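Local atomic coordinates of NAD-dependent dehydrogenase (Rhizobium meliloti, PDB entry 4Z0P), a protein that reduces glyoxylate and hydroxypyruvate with NADPH as the hydride donor, as a member of the D-isomer-specific 2-hydroxyacid dehydrogenase family. Residues Ala256-Phe261 against Pro276-Thr281. Residues are numbered along the deposited sequence; the frame is centred on the assembly and turned at random.
Sequences ASLDVF and PNVYVT. With NDP (NADPH dihydro-nicotinamide-adenine-dinucleotide phosphate), chain H.
A256 opens the pairing: its N donates to N277 O (2.8 Å), and its carbonyl takes the amide of Y279, two rungs of a parallel ladder. On the face opposite the A256 side chain, S257 sets OG 3.5 Å from CD2 of the Y279 ring; that hydroxyl is hydrogen-bonded to Q110 and H114 of helix 97-115, while R119 makes a cation-pi contact with the tyrosine. L258 continues the ladder, N to Y279 O and O from T281 N, and its CD1 lies 4.4 Å from V278 CG1. Past the strand, CG anti to the backbone N (chi1 -169°) carries the D259 carboxylate out between T281 and the cofactor. D259 OD1 accepts T281 OG1 at 2.6 Å on its anti side. D259 OD2 takes the nicotinamide amide N7N of NADPH at 2.9 Å, nearly straight at 171°. The amides of V284 and A285 also bind OD1 and OD2, gripping each oxygen twice. An alanine here would probably leave the carboxamide without this acceptor and the T281 hydroxyl with W106 but no carboxylate partner. F261 then folds back, CZ 3.9 Å from V280 CG1, with T281 O at the ring edge. Strands 255-258 and 278-280, the latter outermost within the chain, form one edge of the parallel Rossmann-type sheet, with the nicotinamide bound just beyond their C-terminal ends.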
ATOM      1  N   ALA A 256      11.754  -9.761   3.759  1.00 19.41           N
ATOM      2  CA  ALA A 256      11.784  -9.731   2.306  1.00 19.73           C
ATOM      3  C   ALA A 256      10.395  -9.882   1.703  1.00 19.18           C
ATOM      4  O   ALA A 256       9.503 -10.432   2.342  1.00 20.66           O
ATOM      5  CB  ALA A 256      12.696 -10.827   1.770  1.00 20.91           C
ATOM      6  N   SER A 257      10.234  -9.353   0.492  1.00 17.80           N
ATOM      7  CA  SER A 257       9.075  -9.650  -0.364  1.00 20.07           C
ATOM      8  C   SER A 257       9.620 -10.180  -1.672  1.00 18.62           C
ATOM      9  O   SER A 257      10.354  -9.471  -2.375  1.00 19.16           O
ATOM     10  CB  SER A 257       8.246  -8.397  -0.637  1.00 20.15           C
ATOM     11  OG  SER A 257       7.625  -7.922   0.566  1.00 19.19           O
ATOM     12  N   LEU A 258       9.281 -11.426  -1.988  1.00 18.06           N
ATOM     13  CA  LEU A 258       9.772 -12.062  -3.215  1.00 18.44           C
ATOM     14  C   LEU A 258       8.591 -12.460  -4.077  1.00 16.96           C
ATOM     15  O   LEU A 258       7.746 -13.269  -3.655  1.00 19.20           O
ATOM     16  CB  LEU A 258      10.637 -13.294  -2.898  1.00 18.07           C
ATOM     17  CG  LEU A 258      11.857 -12.996  -1.993  1.00 19.83           C
ATOM     18  CD1 LEU A 258      12.547 -14.293  -1.595  1.00 22.32           C
ATOM     19  CD2 LEU A 258      12.837 -12.053  -2.701  1.00 21.85           C
ATOM     20  N   ASP A 259       8.548 -11.905  -5.288  1.00 18.07           N
ATOM     21  CA  ASP A 259       7.578 -12.278  -6.315  1.00 18.37           C
ATOM     22  C   ASP A 259       8.171 -13.225  -7.344  1.00 20.72           C
ATOM     23  O   ASP A 259       7.441 -13.803  -8.149  1.00 19.42           O
ATOM     24  CB  ASP A 259       7.078 -11.039  -7.054  1.00 16.85           C
ATOM     25  CG  ASP A 259       5.867 -11.333  -7.940  1.00 17.93           C
ATOM     26  OD1 ASP A 259       4.825 -11.879  -7.438  1.00 18.53           O
ATOM     27  OD2 ASP A 259       5.960 -11.021  -9.159  1.00 18.99           O
ATOM     28  N   VAL A 260       9.504 -13.319  -7.353  1.00 18.91           N
ATOM     29  CA  VAL A 260      10.257 -14.029  -8.412  1.00 18.00           C
ATOM     30  C   VAL A 260      11.332 -14.878  -7.759  1.00 19.96           C
ATOM     31  O   VAL A 260      11.836 -14.528  -6.681  1.00 20.87           O
ATOM     32  CB  VAL A 260      10.845 -13.051  -9.453  1.00 19.67           C
ATOM     33  CG1 VAL A 260       9.723 -12.325 -10.180  1.00 20.43           C
ATOM     34  CG2 VAL A 260      11.773 -12.044  -8.795  1.00 21.39           C
ATOM     35  N   PHE A 261      11.635 -16.013  -8.387  1.00 19.56           N
ATOM     36  CA  PHE A 261      12.494 -17.034  -7.820  1.00 20.36           C
ATOM     37  C   PHE A 261      13.421 -17.637  -8.869  1.00 22.38           C
ATOM     38  O   PHE A 261      13.111 -17.639 -10.040  1.00 21.57           O
ATOM     39  CB  PHE A 261      11.656 -18.127  -7.139  1.00 20.67           C
ATOM     40  CG  PHE A 261      10.826 -17.574  -6.034  1.00 20.28           C
ATOM     41  CD1 PHE A 261      11.349 -17.424  -4.769  1.00 19.84           C
ATOM     42  CD2 PHE A 261       9.559 -17.055  -6.307  1.00 22.74           C
ATOM     43  CE1 PHE A 261      10.585 -16.829  -3.769  1.00 22.58           C
ATOM     44  CE2 PHE A 261       8.789 -16.463  -5.311  1.00 22.10           C
ATOM     45  CZ  PHE A 261       9.319 -16.341  -4.052  1.00 20.47           C
ATOM     46  N   PRO A 276       8.904 -16.198   8.729  1.00 32.34           N
ATOM     47  CA  PRO A 276       8.021 -15.234   9.372  1.00 38.71           C
ATOM     48  C   PRO A 276       8.057 -13.808   8.800  1.00 34.50           C
ATOM     49  O   PRO A 276       7.067 -13.089   8.927  1.00 31.89           O
ATOM     50  CB  PRO A 276       8.464 -15.279  10.838  1.00 43.25           C
ATOM     51  CG  PRO A 276       9.891 -15.717  10.808  1.00 44.38           C
ATOM     52  CD  PRO A 276       9.996 -16.648   9.629  1.00 37.11           C
ATOM     53  N   ASN A 277       9.153 -13.395   8.165  1.00 24.90           N
ATOM     54  CA  ASN A 277       9.202 -12.038   7.600  1.00 24.45           C
ATOM     55  C   ASN A 277       9.458 -12.047   6.093  1.00 26.12           C
ATOM     56  O   ASN A 277      10.020 -11.091   5.570  1.00 25.33           O
ATOM     57  CB  ASN A 277      10.227 -11.168   8.337  1.00 33.18           C
ATOM     58  CG  ASN A 277       9.860 -10.934   9.792  1.00 65.39           C
ATOM     59  OD1 ASN A 277       8.781 -10.411  10.087  1.00 46.29           O
ATOM     60  ND2 ASN A 277      10.755 -11.313  10.715  1.00 42.47           N
ATOM     61  N   VAL A 278       8.987 -13.092   5.410  1.00 20.36           N
ATOM     62  CA  VAL A 278       9.006 -13.172   3.955  1.00 20.65           C
ATOM     63  C   VAL A 278       7.610 -13.258   3.407  1.00 19.20           C
ATOM     64  O   VAL A 278       6.815 -14.100   3.843  1.00 20.20           O
ATOM     65  CB  VAL A 278       9.803 -14.384   3.418  1.00 22.22           C
ATOM     66  CG1 VAL A 278       9.821 -14.358   1.897  1.00 22.13           C
ATOM     67  CG2 VAL A 278      11.237 -14.341   3.938  1.00 25.42           C
ATOM     68  N   TYR A 279       7.309 -12.384   2.446  1.00 19.50           N
ATOM     69  CA  TYR A 279       6.067 -12.442   1.691  1.00 18.20           C
ATOM     70  C   TYR A 279       6.308 -13.062   0.336  1.00 19.20           C
ATOM     71  O   TYR A 279       7.109 -12.548  -0.438  1.00 19.77           O
ATOM     72  CB  TYR A 279       5.498 -11.062   1.446  1.00 18.54           C
ATOM     73  CG  TYR A 279       5.099 -10.330   2.693  1.00 20.26           C
ATOM     74  CD1 TYR A 279       3.950 -10.677   3.377  1.00 20.61           C
ATOM     75  CD2 TYR A 279       5.899  -9.348   3.227  1.00 20.03           C
ATOM     76  CE1 TYR A 279       3.558  -9.997   4.511  1.00 20.90           C
ATOM     77  CE2 TYR A 279       5.548  -8.664   4.392  1.00 21.03           C
ATOM     78  CZ  TYR A 279       4.372  -8.994   5.040  1.00 20.44           C
ATOM     79  OH  TYR A 279       4.007  -8.308   6.156  1.00 22.83           O
ATOM     80  N   VAL A 280       5.640 -14.167   0.048  1.00 18.25           N
ATOM     81  CA  VAL A 280       5.797 -14.849  -1.250  1.00 17.98           C
ATOM     82  C   VAL A 280       4.551 -14.621  -2.104  1.00 18.85           C
ATOM     83  O   VAL A 280       3.435 -14.889  -1.658  1.00 19.31           O
ATOM     84  CB  VAL A 280       5.977 -16.384  -1.061  1.00 20.63           C
ATOM     85  CG1 VAL A 280       5.923 -17.148  -2.378  1.00 23.93           C
ATOM     86  CG2 VAL A 280       7.265 -16.669  -0.310  1.00 22.88           C
ATOM     87  N   THR A 281       4.761 -14.173  -3.337  1.00 18.96           N
ATOM     88  CA  THR A 281       3.722 -14.141  -4.344  1.00 18.96           C
ATOM     89  C   THR A 281       4.202 -14.865  -5.588  1.00 20.12           C
ATOM     90  O   THR A 281       5.410 -14.882  -5.871  1.00 19.39           O
ATOM     91  CB  THR A 281       3.216 -12.706  -4.651  1.00 18.47           C
ATOM     92  OG1 THR A 281       4.325 -11.813  -4.900  1.00 18.73           O
ATOM     93  CG2 THR A 281       2.333 -12.186  -3.522  1.00 19.71           C
TER
HETATM   94  PA  NDP H 407      13.236  -1.195 -18.632  1.00 22.22           P
HETATM   95  O1A NDP H 407      14.062  -1.730 -19.791  1.00 23.33           O
HETATM   96  O2A NDP H 407      12.360  -0.016 -18.896  1.00 20.98           O
HETATM   97  O5B NDP H 407      14.268  -0.819 -17.491  1.00 22.21           O
HETATM   98  C5B NDP H 407      15.374  -1.618 -17.129  1.00 22.18           C
HETATM   99  C4B NDP H 407      16.244  -0.818 -16.198  1.00 20.95           C
HETATM  100  O4B NDP H 407      17.257  -1.696 -15.714  1.00 22.00           O
HETATM  101  C3B NDP H 407      16.963   0.354 -16.864  1.00 26.81           C
HETATM  102  O3B NDP H 407      17.017   1.419 -15.922  1.00 25.11           O
HETATM  103  C2B NDP H 407      18.347  -0.200 -17.127  1.00 21.31           C
HETATM  104  O2B NDP H 407      19.381   0.764 -17.163  1.00 25.18           O
HETATM  105  C1B NDP H 407      18.512  -1.068 -15.907  1.00 22.35           C
HETATM  106  N9A NDP H 407      19.586  -2.051 -16.130  1.00 22.60           N
HETATM  107  C8A NDP H 407      19.640  -3.099 -16.976  1.00 23.91           C
HETATM  108  N7A NDP H 407      20.766  -3.774 -16.911  1.00 24.20           N
HETATM  109  C5A NDP H 407      21.488  -3.115 -15.956  1.00 21.99           C
HETATM  110  C6A NDP H 407      22.780  -3.307 -15.427  1.00 27.11           C
HETATM  111  N6A NDP H 407      23.587  -4.320 -15.820  1.00 25.74           N
HETATM  112  N1A NDP H 407      23.219  -2.449 -14.464  1.00 26.72           N
HETATM  113  C2A NDP H 407      22.416  -1.447 -14.076  1.00 29.50           C
HETATM  114  N3A NDP H 407      21.185  -1.163 -14.512  1.00 22.91           N
HETATM  115  C4A NDP H 407      20.771  -2.051 -15.453  1.00 21.86           C
HETATM  116  O3  NDP H 407      12.433  -2.486 -18.087  1.00 20.43           O
HETATM  117  PN  NDP H 407      11.035  -2.361 -17.273  1.00 21.03           P
HETATM  118  O1N NDP H 407      11.154  -1.339 -16.193  1.00 21.42           O
HETATM  119  O2N NDP H 407       9.891  -2.281 -18.220  1.00 19.75           O
HETATM  120  O5D NDP H 407      10.990  -3.844 -16.695  1.00 20.48           O
HETATM  121  C5D NDP H 407      11.993  -4.264 -15.791  1.00 19.33           C
HETATM  122  C4D NDP H 407      11.899  -5.762 -15.543  1.00 20.88           C
HETATM  123  O4D NDP H 407      10.809  -6.056 -14.666  1.00 20.78           O
HETATM  124  C3D NDP H 407      11.603  -6.639 -16.751  1.00 21.22           C
HETATM  125  O3D NDP H 407      12.798  -6.863 -17.527  1.00 21.88           O
HETATM  126  C2D NDP H 407      11.049  -7.927 -16.176  1.00 19.17           C
HETATM  127  O2D NDP H 407      12.108  -8.872 -15.938  1.00 21.64           O
HETATM  128  C1D NDP H 407      10.496  -7.432 -14.815  1.00 19.03           C
HETATM  129  N1N NDP H 407       9.047  -7.606 -14.693  1.00 18.19           N
HETATM  130  C2N NDP H 407       8.508  -8.449 -13.728  1.00 19.14           C
HETATM  131  C3N NDP H 407       7.162  -8.611 -13.586  1.00 19.34           C
HETATM  132  C7N NDP H 407       6.546  -9.389 -12.461  1.00 19.89           C
HETATM  133  O7N NDP H 407       5.346  -9.711 -12.567  1.00 21.15           O
HETATM  134  N7N NDP H 407       7.270  -9.728 -11.417  1.00 18.97           N
HETATM  135  C4N NDP H 407       6.246  -7.918 -14.524  1.00 21.07           C
HETATM  136  C5N NDP H 407       6.908  -7.056 -15.534  1.00 19.76           C
HETATM  137  C6N NDP H 407       8.218  -6.905 -15.581  1.00 19.04           C
HETATM  138  P2B NDP H 407      19.553   1.754 -18.421  1.00 37.25           P
HETATM  139  O1X NDP H 407      18.402   2.717 -18.285  1.00 63.70           O
HETATM  140  O2X NDP H 407      20.902   2.388 -18.132  1.00 36.38           O
HETATM  141  O3X NDP H 407      19.510   0.915 -19.644  1.00 31.15           O